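Local atomic coordinates of uncharacterized RNA methyltransferase pyrab10780 (Pyrococcus abyssi, PDB entry 2JJQ), a protein that methylates carbon 5 of uridine 54 in tRNA, with S-adenosyl-L-methionine as methyl donor, and belongs to the RNA m5U methyltransferase family. Residues A[106-111]-A[416-421]; A[390-395]-A[420-425]. All coordinates share one frame; numbering follows the deposited sequence.

Contact 1 of 2, residues A[106-111]-A[416-421]; sequences KKLKRI and PHVELV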
ATOM      1  N   LYS A 106      -1.633 -15.975 -13.208  1.00 14.83           N
ATOM      2  CA  LYS A 106      -1.828 -15.888 -14.652  1.00 16.13           C
ATOM      3  C   LYS A 106      -1.366 -14.530 -15.210  1.00 15.12           C
ATOM      4  O   LYS A 106      -0.660 -14.452 -16.233  1.00 14.36           O
ATOM      5  CB  LYS A 106      -3.302 -16.130 -14.961  1.00 17.29           C
ATOM      6  CG  LYS A 106      -3.713 -17.618 -14.862  1.00 18.86           C
ATOM      7  CD  LYS A 106      -5.238 -17.722 -15.075  1.00 29.66           C
ATOM      8  CE  LYS A 106      -5.821 -19.151 -14.898  1.00 35.57           C
ATOM      9  NZ  LYS A 106      -4.992 -20.248 -15.540  1.00 39.80           N
ATOM     10  N   LYS A 107      -1.755 -13.453 -14.523  1.00 14.56           N
ATOM     11  CA  LYS A 107      -1.311 -12.102 -14.892  1.00 14.04           C
ATOM     12  C   LYS A 107       0.201 -11.939 -14.940  1.00 14.71           C
ATOM     13  O   LYS A 107       0.754 -11.413 -15.925  1.00 13.64           O
ATOM     14  CB  LYS A 107      -1.926 -11.094 -13.923  1.00 15.17           C
ATOM     15  CG  LYS A 107      -1.516  -9.668 -14.235  1.00 17.35           C
ATOM     16  CD  LYS A 107      -2.271  -8.774 -13.246  1.00 22.73           C
ATOM     17  CE  LYS A 107      -1.720  -7.389 -13.208  1.00 25.33           C
ATOM     18  NZ  LYS A 107      -2.495  -6.538 -12.200  1.00 21.30           N
ATOM     19  N   LEU A 108       0.898 -12.436 -13.900  1.00 14.64           N
ATOM     20  CA  LEU A 108       2.367 -12.349 -13.852  1.00 14.71           C
ATOM     21  C   LEU A 108       3.002 -13.162 -14.969  1.00 14.08           C
ATOM     22  O   LEU A 108       3.991 -12.717 -15.577  1.00 13.37           O
ATOM     23  CB  LEU A 108       2.932 -12.842 -12.493  1.00 15.07           C
ATOM     24  CG  LEU A 108       2.622 -11.826 -11.367  1.00 16.36           C
ATOM     25  CD1 LEU A 108       2.969 -12.461 -10.018  1.00 17.28           C
ATOM     26  CD2 LEU A 108       3.395 -10.502 -11.620  1.00 17.73           C
ATOM     27  N   LYS A 109       2.498 -14.359 -15.187  1.00 13.92           N
ATOM     28  CA  LYS A 109       3.036 -15.184 -16.277  1.00 15.74           C
ATOM     29  C   LYS A 109       2.867 -14.468 -17.621  1.00 15.52           C
ATOM     30  O   LYS A 109       3.790 -14.441 -18.413  1.00 14.91           O
ATOM     31  CB  LYS A 109       2.348 -16.558 -16.317  1.00 15.94           C
ATOM     32  CG  LYS A 109       2.953 -17.493 -17.379  1.00 18.04           C
ATOM     33  CD  LYS A 109       2.428 -18.937 -17.197  1.00 24.42           C
ATOM     34  CE  LYS A 109       0.972 -19.075 -17.597  1.00 28.29           C
ATOM     35  NZ  LYS A 109       0.442 -20.455 -17.238  1.00 33.68           N
ATOM     36  N   ARG A 110       1.698 -13.860 -17.874  1.00 16.41           N
ATOM     37  CA  ARG A 110       1.464 -13.032 -19.102  1.00 17.23           C
ATOM     38  C   ARG A 110       2.466 -11.896 -19.278  1.00 16.40           C
ATOM     39  O   ARG A 110       3.023 -11.684 -20.374  1.00 17.92           O
ATOM     40  CB  ARG A 110       0.067 -12.346 -19.074  1.00 19.11           C
ATOM     41  CG  ARG A 110      -1.164 -13.292 -19.009  1.00 23.73           C
ATOM     42  CD  ARG A 110      -2.483 -12.667 -19.490  1.00 28.58           C
ATOM     43  NE  ARG A 110      -3.125 -11.776 -18.522  1.00 32.57           N
ATOM     44  CZ  ARG A 110      -4.014 -12.178 -17.614  1.00 35.27           C
ATOM     45  NH1 ARG A 110      -4.333 -13.476 -17.541  1.00 33.69           N
ATOM     46  NH2 ARG A 110      -4.603 -11.288 -16.787  1.00 35.59           N
ATOM     47  N   ILE A 111       2.705 -11.147 -18.198  1.00 14.40           N
ATOM     48  CA  ILE A 111       3.594  -9.992 -18.237  1.00 14.96           C
ATOM     49  C   ILE A 111       5.090 -10.338 -18.291  1.00 15.37           C
ATOM     50  O   ILE A 111       5.844  -9.749 -19.066  1.00 14.65           O
ATOM     51  CB  ILE A 111       3.274  -9.072 -17.022  1.00 15.63           C
ATOM     52  CG1 ILE A 111       1.856  -8.474 -17.194  1.00 15.64           C
ATOM     53  CG2 ILE A 111       4.402  -7.989 -16.808  1.00 17.48           C
ATOM     54  CD1 ILE A 111       1.293  -7.789 -15.880  1.00 19.83           C
ATOM     55  N   PRO A 416      -6.217  -6.125  -7.801  1.00 15.91           N
ATOM     56  CA  PRO A 416      -5.413  -6.828  -8.801  1.00 17.00           C
ATOM     57  C   PRO A 416      -3.894  -6.740  -8.613  1.00 17.64           C
ATOM     58  O   PRO A 416      -3.148  -7.302  -9.408  1.00 18.38           O
ATOM     59  CB  PRO A 416      -5.801  -6.146 -10.131  1.00 15.69           C
ATOM     60  CG  PRO A 416      -6.767  -5.101  -9.812  1.00 18.49           C
ATOM     61  CD  PRO A 416      -6.840  -4.896  -8.328  1.00 16.19           C
ATOM     62  N   HIS A 417      -3.440  -6.041  -7.570  1.00 17.82           N
ATOM     63  CA  HIS A 417      -2.030  -5.714  -7.439  1.00 19.56           C
ATOM     64  C   HIS A 417      -1.243  -6.768  -6.710  1.00 20.08           C
ATOM     65  O   HIS A 417      -1.752  -7.466  -5.824  1.00 19.85           O
ATOM     66  CB  HIS A 417      -1.866  -4.386  -6.699  1.00 18.68           C
ATOM     67  CG  HIS A 417      -2.690  -3.288  -7.275  1.00 22.35           C
ATOM     68  ND1 HIS A 417      -2.608  -2.921  -8.599  1.00 24.59           N
ATOM     69  CD2 HIS A 417      -3.656  -2.515  -6.727  1.00 22.29           C
ATOM     70  CE1 HIS A 417      -3.460  -1.941  -8.832  1.00 25.93           C
ATOM     71  NE2 HIS A 417      -4.095  -1.666  -7.710  1.00 28.54           N
ATOM     72  N   VAL A 418       0.020  -6.888  -7.082  1.00 20.26           N
ATOM     73  CA  VAL A 418       0.871  -7.838  -6.395  1.00 21.17           C
ATOM     74  C   VAL A 418       2.243  -7.184  -6.174  1.00 20.63           C
ATOM     75  O   VAL A 418       2.553  -6.206  -6.881  1.00 21.58           O
ATOM     76  CB  VAL A 418       0.953  -9.137  -7.225  1.00 23.05           C
ATOM     77  CG1 VAL A 418       2.141  -9.055  -8.196  1.00 24.16           C
ATOM     78  CG2 VAL A 418       1.083 -10.312  -6.323  1.00 24.34           C
ATOM     79  N   GLU A 419       3.017  -7.678  -5.208  1.00 19.52           N
ATOM     80  CA  GLU A 419       4.390  -7.237  -4.945  1.00 19.67           C
ATOM     81  C   GLU A 419       5.415  -8.278  -5.394  1.00 19.43           C
ATOM     82  O   GLU A 419       5.479  -9.361  -4.837  1.00 22.63           O
ATOM     83  CB  GLU A 419       4.587  -7.005  -3.465  1.00 21.14           C
ATOM     84  CG  GLU A 419       5.961  -6.463  -3.112  1.00 25.79           C
ATOM     85  CD  GLU A 419       5.996  -4.945  -3.108  1.00 34.25           C
ATOM     86  OE1 GLU A 419       5.152  -4.341  -3.798  1.00 38.95           O
ATOM     87  OE2 GLU A 419       6.823  -4.367  -2.364  1.00 36.33           O
ATOM     88  N   LEU A 420       6.274  -7.951  -6.333  1.00 16.73           N
ATOM     89  CA  LEU A 420       7.242  -8.953  -6.820  1.00 17.02           C
ATOM     90  C   LEU A 420       8.541  -8.723  -6.073  1.00 15.84           C
ATOM     91  O   LEU A 420       8.865  -7.575  -5.727  1.00 15.40           O
ATOM     92  CB  LEU A 420       7.545  -8.688  -8.282  1.00 18.01           C
ATOM     93  CG  LEU A 420       6.580  -9.136  -9.331  1.00 22.42           C
ATOM     94  CD1 LEU A 420       7.108  -8.421 -10.622  1.00 23.29           C
ATOM     95  CD2 LEU A 420       6.781 -10.655  -9.432  1.00 23.84           C
ATOM     96  N   VAL A 421       9.334  -9.788  -5.883  1.00 13.97           N
ATOM     97  CA  VAL A 421      10.659  -9.626  -5.284  1.00 13.13           C
ATOM     98  C   VAL A 421      11.533 -10.494  -6.171  1.00 13.57           C
ATOM     99  O   VAL A 421      11.345 -11.724  -6.240  1.00 14.39           O
ATOM    100  CB  VAL A 421      10.733 -10.101  -3.789  1.00 13.69           C
ATOM    101  CG1 VAL A 421      12.136  -9.880  -3.229  1.00 12.26           C
ATOM    102  CG2 VAL A 421       9.659  -9.410  -2.916  1.00 14.51           C
TER
HETATM  103  O   HOH W   1      -0.896  -4.208 -11.238  1.00 37.82           O
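Lys107 and Leu108, successive residues of helix 97-112, face the chain that leads into strand 419-424, with the CA atoms of Leu108 and Val418 8.8 Å apart, a spacing bridged by side chains of the helix and their partners. The strand belongs to the mixed sheet of the class I-like, Rossmann-type methyltransferase fold, and the helix, remote in sequence, packs on that sheet. Leu108 supplies the apolar half. With CG anti to its carbonyl carbon (chi1 -72°), it brings both methyls against Val418 CG1: the two side chains meet tip to tip, Leu108 CD2 lying 3.9 Å from Val418 CG1. It also slides past Leu420, the two side chains pointing in opposite directions, with Leu108 CD2 4.0 Å from Leu420 CD2. Ala408 of strand 403-409 touches all three side chains, so the helix packs over two neighbouring strands. The polar half belongs to Lys107, whose fully extended side chain reaches Pro416. Its NZ donates to the backbone O of Asp30 as well as to segment 416-421, which ties the N-terminal region into the same junction, while Lys104 NZ from the previous helical turn bonds to the O of His417. Alternation decides the rest: Glu419, predicted to be the proton acceptor, points away from the helix and touches Cys387, the predicted nucleophile. A water accepts from Lys107 NZ at 3.0 Å and lies in the ring plane of His417, weakly bonded to ND1. Lys107 NZ reaches Pro416 O at 3.0 Å, coming from above the carbonyl plane, 48° out of it.

Contact 2 of 2, residues A[390-395]-A[420-425]; sequences ETFARD and LVAKLV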
ATOM      1  N   GLU A 390       4.990  -4.549 -15.075  1.00 17.29           N
ATOM      2  CA  GLU A 390       5.404  -4.105 -16.380  1.00 18.43           C
ATOM      3  C   GLU A 390       6.643  -3.223 -16.334  1.00 17.90           C
ATOM      4  O   GLU A 390       7.483  -3.315 -17.228  1.00 17.48           O
ATOM      5  CB  GLU A 390       4.226  -3.415 -17.104  1.00 20.30           C
ATOM      6  CG  GLU A 390       3.139  -4.419 -17.457  1.00 24.18           C
ATOM      7  CD  GLU A 390       2.028  -3.853 -18.337  1.00 35.28           C
ATOM      8  OE1 GLU A 390       1.803  -2.611 -18.339  1.00 36.56           O
ATOM      9  OE2 GLU A 390       1.364  -4.686 -19.006  1.00 39.48           O
ATOM     10  N   THR A 391       6.739  -2.355 -15.324  1.00 17.14           N
ATOM     11  CA  THR A 391       7.942  -1.514 -15.158  1.00 18.11           C
ATOM     12  C   THR A 391       9.144  -2.361 -14.755  1.00 17.33           C
ATOM     13  O   THR A 391      10.242  -2.154 -15.273  1.00 15.47           O
ATOM     14  CB  THR A 391       7.737  -0.353 -14.159  1.00 19.01           C
ATOM     15  OG1 THR A 391       7.719  -0.883 -12.833  1.00 28.04           O
ATOM     16  CG2 THR A 391       6.418   0.215 -14.370  1.00 16.09           C
ATOM     17  N   PHE A 392       8.935  -3.322 -13.851  1.00 16.22           N
ATOM     18  CA  PHE A 392       9.995  -4.270 -13.520  1.00 16.64           C
ATOM     19  C   PHE A 392      10.517  -4.953 -14.800  1.00 16.15           C
ATOM     20  O   PHE A 392      11.725  -5.056 -15.034  1.00 16.34           O
ATOM     21  CB  PHE A 392       9.473  -5.349 -12.585  1.00 16.68           C
ATOM     22  CG  PHE A 392      10.416  -6.494 -12.452  1.00 16.69           C
ATOM     23  CD1 PHE A 392      11.629  -6.323 -11.753  1.00 18.28           C
ATOM     24  CD2 PHE A 392      10.129  -7.734 -13.028  1.00 18.93           C
ATOM     25  CE1 PHE A 392      12.522  -7.415 -11.633  1.00 21.12           C
ATOM     26  CE2 PHE A 392      10.995  -8.774 -12.927  1.00 20.65           C
ATOM     27  CZ  PHE A 392      12.194  -8.638 -12.221  1.00 21.70           C
ATOM     28  N   ALA A 393       9.593  -5.448 -15.614  1.00 16.37           N
ATOM     29  CA  ALA A 393       9.967  -6.203 -16.825  1.00 16.90           C
ATOM     30  C   ALA A 393      10.802  -5.344 -17.763  1.00 16.97           C
ATOM     31  O   ALA A 393      11.768  -5.833 -18.363  1.00 16.91           O
ATOM     32  CB  ALA A 393       8.706  -6.729 -17.550  1.00 16.49           C
ATOM     33  N   ARG A 394      10.388  -4.083 -17.901  1.00 16.79           N
ATOM     34  CA  ARG A 394      11.085  -3.067 -18.696  1.00 18.25           C
ATOM     35  C   ARG A 394      12.497  -2.848 -18.202  1.00 19.06           C
ATOM     36  O   ARG A 394      13.460  -2.894 -18.980  1.00 18.29           O
ATOM     37  CB  ARG A 394      10.329  -1.749 -18.627  1.00 17.79           C
ATOM     38  CG  ARG A 394      10.961  -0.622 -19.545  1.00 19.38           C
ATOM     39  CD  ARG A 394      10.574   0.770 -19.087  1.00 19.78           C
ATOM     40  NE  ARG A 394      11.095   1.109 -17.748  1.00 21.28           N
ATOM     41  CZ  ARG A 394      10.732   2.200 -17.057  1.00 23.38           C
ATOM     42  NH1 ARG A 394       9.828   3.047 -17.577  1.00 24.38           N
ATOM     43  NH2 ARG A 394      11.254   2.440 -15.843  1.00 23.14           N
ATOM     44  N   ASP A 395      12.632  -2.587 -16.895  1.00 18.02           N
ATOM     45  CA  ASP A 395      13.932  -2.269 -16.325  1.00 17.74           C
ATOM     46  C   ASP A 395      14.859  -3.489 -16.383  1.00 18.58           C
ATOM     47  O   ASP A 395      16.047  -3.333 -16.589  1.00 18.86           O
ATOM     48  CB  ASP A 395      13.786  -1.813 -14.849  1.00 17.63           C
ATOM     49  CG  ASP A 395      13.199  -0.422 -14.693  1.00 18.69           C
ATOM     50  OD1 ASP A 395      13.089   0.327 -15.700  1.00 18.64           O
ATOM     51  OD2 ASP A 395      12.797  -0.064 -13.535  1.00 15.87           O
ATOM     52  N   LEU A 420       6.274  -7.951  -6.333  1.00 16.73           N
ATOM     53  CA  LEU A 420       7.242  -8.953  -6.820  1.00 17.02           C
ATOM     54  C   LEU A 420       8.541  -8.723  -6.073  1.00 15.84           C
ATOM     55  O   LEU A 420       8.865  -7.575  -5.727  1.00 15.40           O
ATOM     56  CB  LEU A 420       7.545  -8.688  -8.282  1.00 18.01           C
ATOM     57  CG  LEU A 420       6.580  -9.136  -9.331  1.00 22.42           C
ATOM     58  CD1 LEU A 420       7.108  -8.421 -10.622  1.00 23.29           C
ATOM     59  CD2 LEU A 420       6.781 -10.655  -9.432  1.00 23.84           C
ATOM     60  N   VAL A 421       9.334  -9.788  -5.883  1.00 13.97           N
ATOM     61  CA  VAL A 421      10.659  -9.626  -5.284  1.00 13.13           C
ATOM     62  C   VAL A 421      11.533 -10.494  -6.171  1.00 13.57           C
ATOM     63  O   VAL A 421      11.345 -11.724  -6.240  1.00 14.39           O
ATOM     64  CB  VAL A 421      10.733 -10.101  -3.789  1.00 13.69           C
ATOM     65  CG1 VAL A 421      12.136  -9.880  -3.229  1.00 12.26           C
ATOM     66  CG2 VAL A 421       9.659  -9.410  -2.916  1.00 14.51           C
ATOM     67  N   ALA A 422      12.478  -9.861  -6.869  1.00 13.29           N
ATOM     68  CA  ALA A 422      13.343 -10.602  -7.771  1.00 13.91           C
ATOM     69  C   ALA A 422      14.817 -10.473  -7.394  1.00 14.07           C
ATOM     70  O   ALA A 422      15.295  -9.370  -7.093  1.00 15.05           O
ATOM     71  CB  ALA A 422      13.135 -10.114  -9.200  1.00 15.02           C
ATOM     72  N   LYS A 423      15.520 -11.604  -7.406  1.00 14.25           N
ATOM     73  CA  LYS A 423      16.953 -11.609  -7.244  1.00 13.64           C
ATOM     74  C   LYS A 423      17.595 -11.725  -8.651  1.00 15.13           C
ATOM     75  O   LYS A 423      17.324 -12.694  -9.384  1.00 14.71           O
ATOM     76  CB  LYS A 423      17.355 -12.816  -6.409  1.00 15.18           C
ATOM     77  CG  LYS A 423      18.846 -12.907  -6.244  1.00 14.29           C
ATOM     78  CD  LYS A 423      19.169 -14.110  -5.430  1.00 17.68           C
ATOM     79  CE  LYS A 423      20.642 -14.094  -5.060  1.00 20.27           C
ATOM     80  NZ  LYS A 423      20.937 -15.019  -3.937  1.00 18.96           N
ATOM     81  N   LEU A 424      18.427 -10.760  -8.985  1.00 14.78           N
ATOM     82  CA  LEU A 424      19.051 -10.626 -10.314  1.00 17.04           C
ATOM     83  C   LEU A 424      20.546 -10.833 -10.155  1.00 17.70           C
ATOM     84  O   LEU A 424      21.152 -10.255  -9.211  1.00 16.58           O
ATOM     85  CB  LEU A 424      18.851  -9.207 -10.857  1.00 17.32           C
ATOM     86  CG  LEU A 424      17.417  -8.679 -10.803  1.00 17.60           C
ATOM     87  CD1 LEU A 424      17.382  -7.253 -11.385  1.00 18.52           C
ATOM     88  CD2 LEU A 424      16.505  -9.682 -11.518  1.00 16.77           C
ATOM     89  N   VAL A 425      21.146 -11.643 -11.039  1.00 18.11           N
ATOM     90  CA  VAL A 425      22.600 -11.857 -10.981  1.00 20.51           C
ATOM     91  C   VAL A 425      23.251 -11.749 -12.379  1.00 22.49           C
ATOM     92  O   VAL A 425      22.586 -11.729 -13.453  1.00 21.64           O
ATOM     93  CB  VAL A 425      22.960 -13.229 -10.403  1.00 21.59           C
ATOM     94  CG1 VAL A 425      24.444 -13.370 -10.319  1.00 27.44           C
ATOM     95  CG2 VAL A 425      22.346 -13.440  -8.999  1.00 21.97           C
ATOM     96  OXT VAL A 425      24.497 -11.666 -12.434  1.00 24.14           O
TER
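Phe392 holds CG anti to its backbone N (chi1 168°), and this swings the ring out from helix 390-395 toward Leu420, Ala422 and Leu424, the alternate residues of strand 420-424 that face it. Helix and strand run nearly parallel, 17° apart, their axes 10.7 Å from each other, and the phenyl group spans that gap. Its far end meets Ala422 obliquely: CZ of Phe392 lies 3.5 Å from Ala422 CB, with CE1 of the same ring next nearest to it. Leu420 crosses the phenylalanine at about a right angle and brings CD1 to 3.9 Å from Phe392 CD2. Leu424 adds a looser touch, its CD2 at the ring edge and 4.5 Å from Phe392 CZ. Tyr384 of the adjoining strand 381-386 meets the phenyl group edge-to-face, and Ile406 of strand 403-409 also touches it, so the aromatic packs on three neighbouring strands. Just after Phe392 in the helix, Arg394 forms a side-on salt bridge to Asp395 OD1 through NE and NH2, while Asp395 OD2 bonds to Tyr384 OH. Helix 389-398 lies in the connection from strand 381-386 to strand 403-409, and strand 419-424 runs between those two, antiparallel to both: the reversed strand that marks the class I methyltransferase sheet, order 6-7-5-4-1-2-3.

Both contacts are built on strand 419-424 and share Leu420, which packs on Leu108 in contact 1 and on Phe392 in contact 2; their centres are 11 Å apart. The two helices also meet directly, Ile111 CG2 lying 3.8 Å from Glu390 CG, so helices 97-112 and 389-398 touch each other on one side of the sheet. Val421 points away from helix 389-398 and packs on helix 275-288. The predicted nucleophile is close to both contacts: the side chain of Val418 is about 6 Å from that of Cys387, and that of Leu420 about 7 Å from it. Bound S-adenosyl-L-homocysteine lies farther off, about 13 Å from the Leu420 side chain.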